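Local atomic coordinates of methylated RNA-binding protein 1 (PDB entry 4RCM), a protein that binds N6-methyladenosine-containing RNA through its YTH domain and regulates phosphate metabolism by lowering the stability of PHO4 mRNA. Residues 17-21 with 47-51; 108-112 with 148-153; 120-125 with 137-143. All coordinates share one frame; numbering follows the deposited sequence. Where two conformers were deposited one is given.

Interaction 1 (17-21 with 47-51)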
loop_
_atom_site.group_PDB
_atom_site.type_symbol
_atom_site.label_atom_id
_atom_site.label_comp_id
_atom_site.label_asym_id
_atom_site.label_seq_id
_atom_site.Cartn_x
_atom_site.Cartn_y
_atom_site.Cartn_z
ATOM N N ARG A 17 4.090 -10.441 -3.175
ATOM C CA ARG A 17 2.729 -10.420 -2.653
ATOM C C ARG A 17 2.221 -8.998 -2.539
ATOM O O ARG A 17 3.016 -8.101 -2.310
ATOM C CB ARG A 17 2.684 -11.208 -1.332
ATOM C CG ARG A 17 2.823 -12.705 -1.619
ATOM C CD ARG A 17 2.853 -13.575 -0.384
ATOM N NE ARG A 17 1.528 -13.700 0.184
ATOM C CZ ARG A 17 1.242 -14.418 1.271
ATOM N NH1 ARG A 17 2.196 -15.083 1.885
ATOM N NH2 ARG A 17 -0.009 -14.475 1.718
ATOM N N PHE A 18 0.925 -8.808 -2.830
ATOM C CA PHE A 18 0.282 -7.482 -2.883
ATOM C C PHE A 18 -0.909 -7.452 -1.942
ATOM O O PHE A 18 -1.779 -8.326 -2.017
ATOM C CB PHE A 18 -0.242 -7.189 -4.288
ATOM C CG PHE A 18 0.823 -7.122 -5.331
ATOM C CD1 PHE A 18 1.459 -5.936 -5.602
ATOM C CD2 PHE A 18 1.178 -8.258 -6.057
ATOM C CE1 PHE A 18 2.465 -5.882 -6.536
ATOM C CE2 PHE A 18 2.165 -8.197 -7.024
ATOM C CZ PHE A 18 2.799 -6.996 -7.285
ATOM N N PHE A 19 -0.994 -6.402 -1.126
ATOM C CA PHE A 19 -2.137 -6.183 -0.239
ATOM C C PHE A 19 -2.604 -4.770 -0.328
ATOM O O PHE A 19 -1.799 -3.858 -0.557
ATOM C CB PHE A 19 -1.757 -6.421 1.208
ATOM C CG PHE A 19 -1.231 -7.782 1.466
ATOM C CD1 PHE A 19 0.120 -8.039 1.328
ATOM C CD2 PHE A 19 -2.078 -8.805 1.841
ATOM C CE1 PHE A 19 0.636 -9.299 1.541
ATOM C CE2 PHE A 19 -1.577 -10.061 2.085
ATOM C CZ PHE A 19 -0.224 -10.313 1.939
ATOM N N VAL A 20 -3.899 -4.571 -0.112
ATOM C CA VAL A 20 -4.455 -3.226 0.002
ATOM C C VAL A 20 -4.290 -2.754 1.447
ATOM O O VAL A 20 -4.416 -3.555 2.365
ATOM C CB VAL A 20 -5.944 -3.156 -0.413
ATOM C CG1 VAL A 20 -6.616 -1.883 0.073
ATOM C CG2 VAL A 20 -6.050 -3.241 -1.916
ATOM N N ILE A 21 -4.046 -1.446 1.617
ATOM C CA ILE A 21 -4.030 -0.788 2.971
ATOM C C ILE A 21 -5.140 0.251 2.916
ATOM O O ILE A 21 -5.178 1.064 1.975
ATOM C CB ILE A 21 -2.681 -0.103 3.331
ATOM C CG1 ILE A 21 -1.545 -1.115 3.410
ATOM C CG2 ILE A 21 -2.763 0.646 4.673
ATOM C CD1 ILE A 21 -1.641 -2.138 4.527
ATOM N N ARG A 47 -1.410 -10.840 9.558
ATOM C CA ARG A 47 -1.455 -11.238 8.167
ATOM C C ARG A 47 -0.203 -10.760 7.369
ATOM O O ARG A 47 0.429 -11.550 6.712
ATOM C CB ARG A 47 -2.724 -10.705 7.504
ATOM C CG ARG A 47 -4.029 -11.351 8.000
ATOM C CD ARG A 47 -5.171 -10.896 7.107
ATOM N NE ARG A 47 -4.920 -11.386 5.760
ATOM C CZ ARG A 47 -5.544 -10.972 4.676
ATOM N NH1 ARG A 47 -6.493 -10.055 4.758
ATOM N NH2 ARG A 47 -5.229 -11.480 3.510
ATOM N N LEU A 48 0.145 -9.470 7.453
ATOM C CA LEU A 48 1.276 -8.922 6.754
ATOM C C LEU A 48 2.607 -9.512 7.215
ATOM O O LEU A 48 3.471 -9.817 6.402
ATOM C CB LEU A 48 1.316 -7.421 6.941
ATOM C CG LEU A 48 0.155 -6.666 6.289
ATOM C CD1 LEU A 48 0.241 -5.212 6.669
ATOM C CD2 LEU A 48 0.185 -6.834 4.784
ATOM N N SER A 49 2.761 -9.670 8.509
ATOM C CA SER A 49 3.960 -10.252 9.075
ATOM C C SER A 49 4.165 -11.699 8.633
ATOM O O SER A 49 5.265 -12.102 8.340
ATOM C CB SER A 49 3.882 -10.160 10.611
ATOM O OG SER A 49 4.901 -10.902 11.249
ATOM N N GLU A 50 3.109 -12.481 8.575
ATOM C CA GLU A 50 3.237 -13.872 8.144
ATOM C C GLU A 50 3.646 -13.926 6.678
ATOM O O GLU A 50 4.476 -14.702 6.294
ATOM C CB GLU A 50 1.930 -14.661 8.395
ATOM C CG GLU A 50 1.461 -14.660 9.849
ATOM N N ALA A 51 3.062 -13.075 5.846
ATOM C CA ALA A 51 3.507 -12.968 4.470
ATOM C C ALA A 51 4.983 -12.570 4.326
ATOM O O ALA A 51 5.704 -13.129 3.492
ATOM C CB ALA A 51 2.626 -11.965 3.722
HETATM O O HOH W 1 5.218 -14.845 1.473
#
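F19 of the strand and L48 and A51 of the helix form the tight centre of this contact, in which an aromatic ring packs against two residues three positions apart on the helix. The CD2 methyl of L48 sits over one face of the F19 ring, 3.9 Å from its centroid and 22° off the ring normal, a CH-pi contact displaced toward the CG-CD1 side. The far end of the ring is met by the other residue: CZ of F19 lies 3.7 Å from CB of A51, which approaches the ring obliquely. With CG of F19 beside the backbone N (chi1 -58°), the ring reaches across the gap between strand and helix. I21 adds a looser contact, its CD1 4.2 Å from CD1 of L48.

The packing gives way to polar groups at both partly exposed arginines. R47 brings NH2 to the edge of the F19 ring, 4.2 Å from CE2, with the guanidinium and ring planes 81° apart; no stack is formed. R17 instead lays one guanidinium face over CB of A51, and NH1 approaches that methyl to 3.6 Å. A water in the guanidinium plane accepts from NH1 of R17 and donates to O of A51, so the joint on this side is hydrated, with no direct hydrogen bond between the segments. NH2 of R17 is held by a salt bridge to E138, which also lies against R47.

The strand and helix segments run nearly antiparallel, with axes 10.5 Å apart. Apolar side chains fill this separation, as is characteristic of a helix packed on a sheet face, here helix 42-53 against strand 17-23 in the alpha/beta core of the YTH domain.

Interaction 2 (108-112 with 148-153)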
loop_
_atom_site.group_PDB
_atom_site.type_symbol
_atom_site.label_atom_id
_atom_site.label_comp_id
_atom_site.label_asym_id
_atom_site.label_seq_id
_atom_site.Cartn_x
_atom_site.Cartn_y
_atom_site.Cartn_z
ATOM N N ILE A 108 6.093 4.592 -4.951
ATOM C CA ILE A 108 5.284 5.434 -5.858
ATOM C C ILE A 108 4.306 6.344 -5.121
ATOM O O ILE A 108 3.570 5.910 -4.265
ATOM C CB ILE A 108 4.469 4.589 -6.877
ATOM C CG1 ILE A 108 5.387 3.810 -7.800
ATOM C CG2 ILE A 108 3.513 5.483 -7.732
ATOM C CD1 ILE A 108 4.717 2.614 -8.461
ATOM N N VAL A 109 4.239 7.631 -5.517
ATOM C CA VAL A 109 3.360 8.570 -4.839
ATOM C C VAL A 109 2.677 9.363 -5.926
ATOM O O VAL A 109 3.342 10.146 -6.587
ATOM C CB VAL A 109 4.128 9.539 -3.923
ATOM C CG1 VAL A 109 3.181 10.562 -3.297
ATOM C CG2 VAL A 109 4.858 8.771 -2.846
ATOM N N ARG A 110 1.402 9.041 -6.166
ATOM C CA ARG A 110 0.564 9.689 -7.148
ATOM C C ARG A 110 -0.816 9.064 -7.018
ATOM O O ARG A 110 -0.957 7.943 -6.588
ATOM C CB ARG A 110 1.065 9.526 -8.585
ATOM C CG ARG A 110 1.290 8.086 -9.077
ATOM C CD ARG A 110 0.118 7.414 -9.825
ATOM N NE ARG A 110 -0.543 8.272 -10.828
ATOM C CZ ARG A 110 -0.309 8.289 -12.142
ATOM N NH1 ARG A 110 0.638 7.538 -12.716
ATOM N NH2 ARG A 110 -0.999 9.118 -12.888
ATOM N N ASP A 111 -1.829 9.804 -7.379
ATOM C CA ASP A 111 -3.210 9.274 -7.327
ATOM C C ASP A 111 -3.567 8.517 -8.610
ATOM O O ASP A 111 -3.158 8.872 -9.687
ATOM C CB ASP A 111 -4.210 10.421 -7.118
ATOM C CG ASP A 111 -4.170 11.003 -5.700
ATOM O OD1 ASP A 111 -3.495 10.463 -4.762
ATOM O OD2 ASP A 111 -4.840 12.041 -5.511
ATOM N N ILE A 112 -4.331 7.467 -8.468
ATOM C CA ILE A 112 -4.995 6.865 -9.606
ATOM C C ILE A 112 -6.511 7.092 -9.395
ATOM O O ILE A 112 -7.023 6.814 -8.317
ATOM C CB ILE A 112 -4.648 5.375 -9.693
ATOM C CG1 ILE A 112 -3.183 5.168 -10.138
ATOM C CG2 ILE A 112 -5.647 4.629 -10.570
ATOM C CD1 ILE A 112 -2.733 5.778 -11.459
ATOM N N ILE A 148 0.407 -1.956 -10.647
ATOM C CA ILE A 148 1.690 -1.223 -10.581
ATOM C C ILE A 148 1.946 -0.524 -11.902
ATOM O O ILE A 148 2.363 0.631 -11.900
ATOM C CB ILE A 148 2.890 -2.133 -10.241
ATOM C CG1 ILE A 148 2.747 -2.656 -8.825
ATOM C CG2 ILE A 148 4.199 -1.385 -10.361
ATOM C CD1 ILE A 148 2.897 -1.570 -7.745
ATOM N N ASN A 149 1.652 -1.203 -13.024
ATOM C CA ASN A 149 1.970 -0.644 -14.341
ATOM C C ASN A 149 1.140 0.575 -14.674
ATOM O O ASN A 149 1.622 1.517 -15.360
ATOM C CB ASN A 149 1.851 -1.695 -15.457
ATOM C CG ASN A 149 3.006 -2.691 -15.461
ATOM O OD1 ASN A 149 4.156 -2.363 -15.080
ATOM N ND2 ASN A 149 2.708 -3.920 -15.843
ATOM N N LEU A 150 -0.093 0.595 -14.172
ATOM C CA LEU A 150 -0.930 1.797 -14.294
ATOM C C LEU A 150 -0.345 2.913 -13.423
ATOM O O LEU A 150 -0.270 4.062 -13.840
ATOM C CB LEU A 150 -2.387 1.462 -13.935
ATOM C CG LEU A 150 -3.475 2.503 -14.043
ATOM C CD1 LEU A 150 -3.794 2.861 -15.503
ATOM C CD2 LEU A 150 -4.751 2.033 -13.323
ATOM N N PHE A 151 0.113 2.567 -12.225
ATOM C CA PHE A 151 0.697 3.569 -11.325
ATOM C C PHE A 151 1.983 4.196 -11.929
ATOM O O PHE A 151 2.275 5.375 -11.659
ATOM C CB PHE A 151 0.992 2.985 -9.915
ATOM C CG PHE A 151 -0.145 3.138 -8.914
ATOM C CD1 PHE A 151 -0.281 4.322 -8.144
ATOM C CD2 PHE A 151 -1.047 2.113 -8.689
ATOM C CE1 PHE A 151 -1.314 4.480 -7.205
ATOM C CE2 PHE A 151 -2.100 2.262 -7.767
ATOM C CZ PHE A 151 -2.223 3.446 -7.008
ATOM N N LYS A 152 2.744 3.395 -12.695
ATOM C CA LYS A 152 4.009 3.821 -13.335
ATOM C C LYS A 152 3.781 4.695 -14.568
ATOM O O LYS A 152 4.734 5.163 -15.185
ATOM C CB LYS A 152 4.881 2.587 -13.751
ATOM C CG LYS A 152 5.694 1.972 -12.633
ATOM C CD LYS A 152 6.100 0.527 -12.908
ATOM C CE LYS A 152 7.588 0.278 -13.027
ATOM N NZ LYS A 152 7.950 -1.109 -13.465
ATOM N N THR A 153 2.542 4.870 -15.003
ATOM C CA THR A 153 2.330 5.619 -16.233
ATOM C C THR A 153 2.540 7.118 -15.993
ATOM O O THR A 153 1.936 7.700 -15.092
ATOM C CB THR A 153 0.944 5.397 -16.807
ATOM O OG1 THR A 153 0.742 3.997 -17.011
ATOM C CG2 THR A 153 0.785 6.149 -18.168
#
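I112 and F151 form the centre of the apolar contact: CG1 of I112 stands over the middle of the ring, 3.5 Å from the F151 centroid and 10° off its normal, a well-centred CH-pi interaction. Around this pair, CG2 of I108 reaches CD1 of F151 at 4.0 Å, while CG2 of I112 meets CD2 of L150 at 3.9 Å. The aliphatic part of R110 joins the same layer, its CD 3.5 Å from CD1 of F151.

The polar interactions converge on R110. Its NH1 donates to O of F151 (2.9 Å, 159°) and to O of T153 (2.7 Å, 148°), both close to the guanidinium plane, so one nitrogen ties together two carbonyls near the C-terminal end of the helix. Bends at the second and third torsions fold the chain so that NE also donates to O of D111, while NH2 forms a salt bridge with D155. Three bonded nitrogens thus fix the rotation of this buried group.

Strand 102-112 thereby receives the C-terminal part of helix 141-151, and the adjacent strand 72-79 continues the apolar surface, with F73 and V76 against F151 and V76 also against I148.

Interaction 3 (120-125 with 137-143)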
loop_
_atom_site.group_PDB
_atom_site.type_symbol
_atom_site.label_atom_id
_atom_site.label_comp_id
_atom_site.label_asym_id
_atom_site.label_seq_id
_atom_site.Cartn_x
_atom_site.Cartn_y
_atom_site.Cartn_z
ATOM N N PHE A 120 -10.569 -3.851 -12.069
ATOM C CA PHE A 120 -9.862 -4.974 -11.418
ATOM C C PHE A 120 -10.662 -5.714 -10.381
ATOM O O PHE A 120 -10.945 -5.179 -9.302
ATOM C CB PHE A 120 -8.600 -4.462 -10.774
ATOM C CG PHE A 120 -7.687 -3.822 -11.743
ATOM C CD1 PHE A 120 -6.809 -4.593 -12.490
ATOM C CD2 PHE A 120 -7.742 -2.473 -11.965
ATOM C CE1 PHE A 120 -5.976 -4.004 -13.413
ATOM C CE2 PHE A 120 -6.914 -1.870 -12.890
ATOM C CZ PHE A 120 -6.018 -2.629 -13.612
ATOM N N LEU A 121 -11.007 -6.971 -10.690
ATOM C CA LEU A 121 -11.927 -7.729 -9.892
ATOM C C LEU A 121 -11.125 -8.766 -9.142
ATOM O O LEU A 121 -10.182 -9.346 -9.706
ATOM C CB LEU A 121 -13.003 -8.368 -10.800
ATOM C CG LEU A 121 -13.624 -7.339 -11.748
ATOM C CD1 LEU A 121 -14.693 -7.952 -12.654
ATOM C CD2 LEU A 121 -14.199 -6.162 -10.962
ATOM N N ILE A 122 -11.463 -8.977 -7.878
ATOM C CA ILE A 122 -10.621 -9.747 -6.993
ATOM C C ILE A 122 -11.261 -11.087 -6.609
ATOM O O ILE A 122 -12.148 -11.140 -5.765
ATOM C CB ILE A 122 -10.263 -8.964 -5.712
ATOM C CG1 ILE A 122 -9.711 -7.572 -6.061
ATOM C CG2 ILE A 122 -9.271 -9.765 -4.859
ATOM C CD1 ILE A 122 -8.481 -7.587 -6.965
ATOM N N PRO A 123 -10.764 -12.187 -7.197
ATOM C CA PRO A 123 -11.438 -13.464 -7.021
ATOM C C PRO A 123 -11.787 -13.843 -5.570
ATOM O O PRO A 123 -12.815 -14.486 -5.353
ATOM C CB PRO A 123 -10.443 -14.469 -7.625
ATOM C CG PRO A 123 -9.679 -13.700 -8.630
ATOM C CD PRO A 123 -9.649 -12.271 -8.171
ATOM N N SER A 124 -10.977 -13.422 -4.601
ATOM C CA SER A 124 -11.119 -13.872 -3.214
ATOM C C SER A 124 -11.853 -12.863 -2.334
ATOM O O SER A 124 -11.928 -13.045 -1.111
ATOM C CB SER A 124 -9.749 -14.139 -2.594
ATOM O OG SER A 124 -9.074 -12.921 -2.328
ATOM N N ASN A 125 -12.332 -11.781 -2.944
ATOM C CA ASN A 125 -13.320 -10.912 -2.321
ATOM C C ASN A 125 -14.538 -10.970 -3.232
ATOM O O ASN A 125 -14.875 -10.008 -3.942
ATOM C CB ASN A 125 -12.813 -9.475 -2.144
ATOM C CG ASN A 125 -13.759 -8.625 -1.298
ATOM O OD1 ASN A 125 -14.403 -9.130 -0.370
ATOM N ND2 ASN A 125 -13.849 -7.331 -1.612
ATOM N N GLN A 137 -6.524 -6.828 2.452
ATOM C CA GLN A 137 -7.021 -7.739 1.453
ATOM C C GLN A 137 -5.875 -8.092 0.512
ATOM O O GLN A 137 -5.252 -7.172 -0.066
ATOM C CB GLN A 137 -8.141 -7.034 0.644
ATOM C CG GLN A 137 -8.538 -7.716 -0.638
ATOM C CD GLN A 137 -9.088 -9.111 -0.418
ATOM O OE1 GLN A 137 -8.600 -10.089 -1.014
ATOM N NE2 GLN A 137 -10.112 -9.213 0.418
ATOM N N GLU A 138 -5.604 -9.384 0.347
ATOM C CA GLU A 138 -4.549 -9.810 -0.618
ATOM C C GLU A 138 -4.984 -9.735 -2.061
ATOM O O GLU A 138 -6.114 -10.110 -2.418
ATOM C CB GLU A 138 -4.022 -11.203 -0.357
ATOM C CG GLU A 138 -2.893 -11.586 -1.319
ATOM C CD GLU A 138 -1.985 -12.679 -0.818
ATOM O OE1 GLU A 138 -2.258 -13.285 0.223
ATOM O OE2 GLU A 138 -0.955 -12.920 -1.467
ATOM N N ILE A 139 -4.054 -9.293 -2.901
ATOM C CA ILE A 139 -4.301 -9.094 -4.310
ATOM C C ILE A 139 -3.371 -10.043 -5.136
ATOM O O ILE A 139 -2.141 -9.966 -5.039
ATOM C CB ILE A 139 -4.029 -7.644 -4.739
ATOM C CG1 ILE A 139 -4.854 -6.614 -3.915
ATOM C CG2 ILE A 139 -4.264 -7.487 -6.226
ATOM C CD1 ILE A 139 -6.360 -6.637 -4.114
ATOM N N PRO A 140 -3.959 -10.935 -5.942
ATOM C CA PRO A 140 -3.126 -11.897 -6.709
ATOM C C PRO A 140 -1.989 -11.226 -7.495
ATOM O O PRO A 140 -2.181 -10.174 -8.055
ATOM C CB PRO A 140 -4.118 -12.509 -7.721
ATOM C CG PRO A 140 -5.478 -12.215 -7.195
ATOM C CD PRO A 140 -5.344 -10.884 -6.461
ATOM N N TYR A 141 -0.843 -11.895 -7.601
ATOM C CA TYR A 141 0.332 -11.322 -8.241
ATOM C C TYR A 141 0.049 -10.638 -9.575
ATOM O O TYR A 141 0.341 -9.429 -9.767
ATOM C CB TYR A 141 1.358 -12.442 -8.420
ATOM C CG TYR A 141 2.636 -12.012 -9.031
ATOM C CD1 TYR A 141 3.632 -11.368 -8.286
ATOM C CD2 TYR A 141 2.874 -12.259 -10.373
ATOM C CE1 TYR A 141 4.841 -10.982 -8.891
ATOM C CE2 TYR A 141 4.066 -11.896 -10.977
ATOM C CZ TYR A 141 5.048 -11.261 -10.254
ATOM O OH TYR A 141 6.164 -10.888 -10.949
ATOM N N SER A 142 -0.565 -11.388 -10.488
ATOM C CA SER A 142 -0.792 -10.841 -11.838
ATOM C C SER A 142 -1.631 -9.553 -11.869
ATOM O O SER A 142 -1.295 -8.634 -12.649
ATOM C CB SER A 142 -1.340 -11.903 -12.807
ATOM O OG SER A 142 -2.559 -12.448 -12.368
ATOM N N ILE A 143 -2.686 -9.466 -11.060
ATOM C CA ILE A 143 -3.502 -8.252 -10.962
ATOM C C ILE A 143 -2.636 -7.144 -10.343
ATOM O O ILE A 143 -2.623 -5.991 -10.815
ATOM C CB ILE A 143 -4.750 -8.423 -10.032
ATOM C CG1 ILE A 143 -5.612 -9.659 -10.383
ATOM C CG2 ILE A 143 -5.614 -7.169 -10.056
ATOM C CD1 ILE A 143 -6.062 -9.685 -11.784
HETATM O O HOH W 2 -7.011 -12.051 -3.713
#
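I122 and I139, each in a short, weakly bonded strand, bring their CA atoms to 6.9 Å, with no clear direct hydrogen bond between the segments. The first segment then closes a type I beta turn from I122 to N125, joined by N125 N to I122 O at 2.9 Å. The second changes course at P140, the N-cap residue of helix 141-151, and I143 on the first turn faces back toward F120.

I122 enters the gap with two branches. CD1 meets CD1 of I139 at 3.7 Å, the two side chains crossing at about a right angle, and also approaches CG2 of I143; CG2 points to the carbonyl of E138 and the ring of P140. Strand 121-122 pairs with strand 128-129 in a small hairpin, whereas strand 138-139 borders the main sheet of the YTH domain beside strand 17-23, so these isoleucines join hairpin and sheet edge. Farther along, CG2 of I143 touches CD1 of F120 at 3.7 Å, approaching the ring obliquely.

At the turn the contact becomes polar and more open. A water lies 2.6 Å from OG of S124 and donates to O of E138. Chi1 of 73° puts OG between the backbone N and carbonyl carbon, from where it faces that water. Next to it the N125 side chain crosses that of Q137 obliquely.

How the interactions relate
Strand 17-23 connects interactions 1 and 3: main-chain atoms F18 O and I139 N lie 2.6 Å apart, and V20 N and Q137 O 2.9 Å, both probable hydrogen bonds. While F19 serves interaction 1, F18 reaches helix 141-151, where its CE1 is 4.0 Å from CG1 of I148 in interaction 2. Interaction 3 uses the first turn of that helix and interaction 2 its C-terminal part, with centres 17 Å apart; interaction 3 is nested in the loop closed by interaction 2. Interaction 1 comes nearest the bound nucleic acid, about 6 Å between nearest atoms, against about 9 Å for interaction 3 and 16 Å for interaction 2. I21 leads on to the m6A-binding residues K22, S23 and S24.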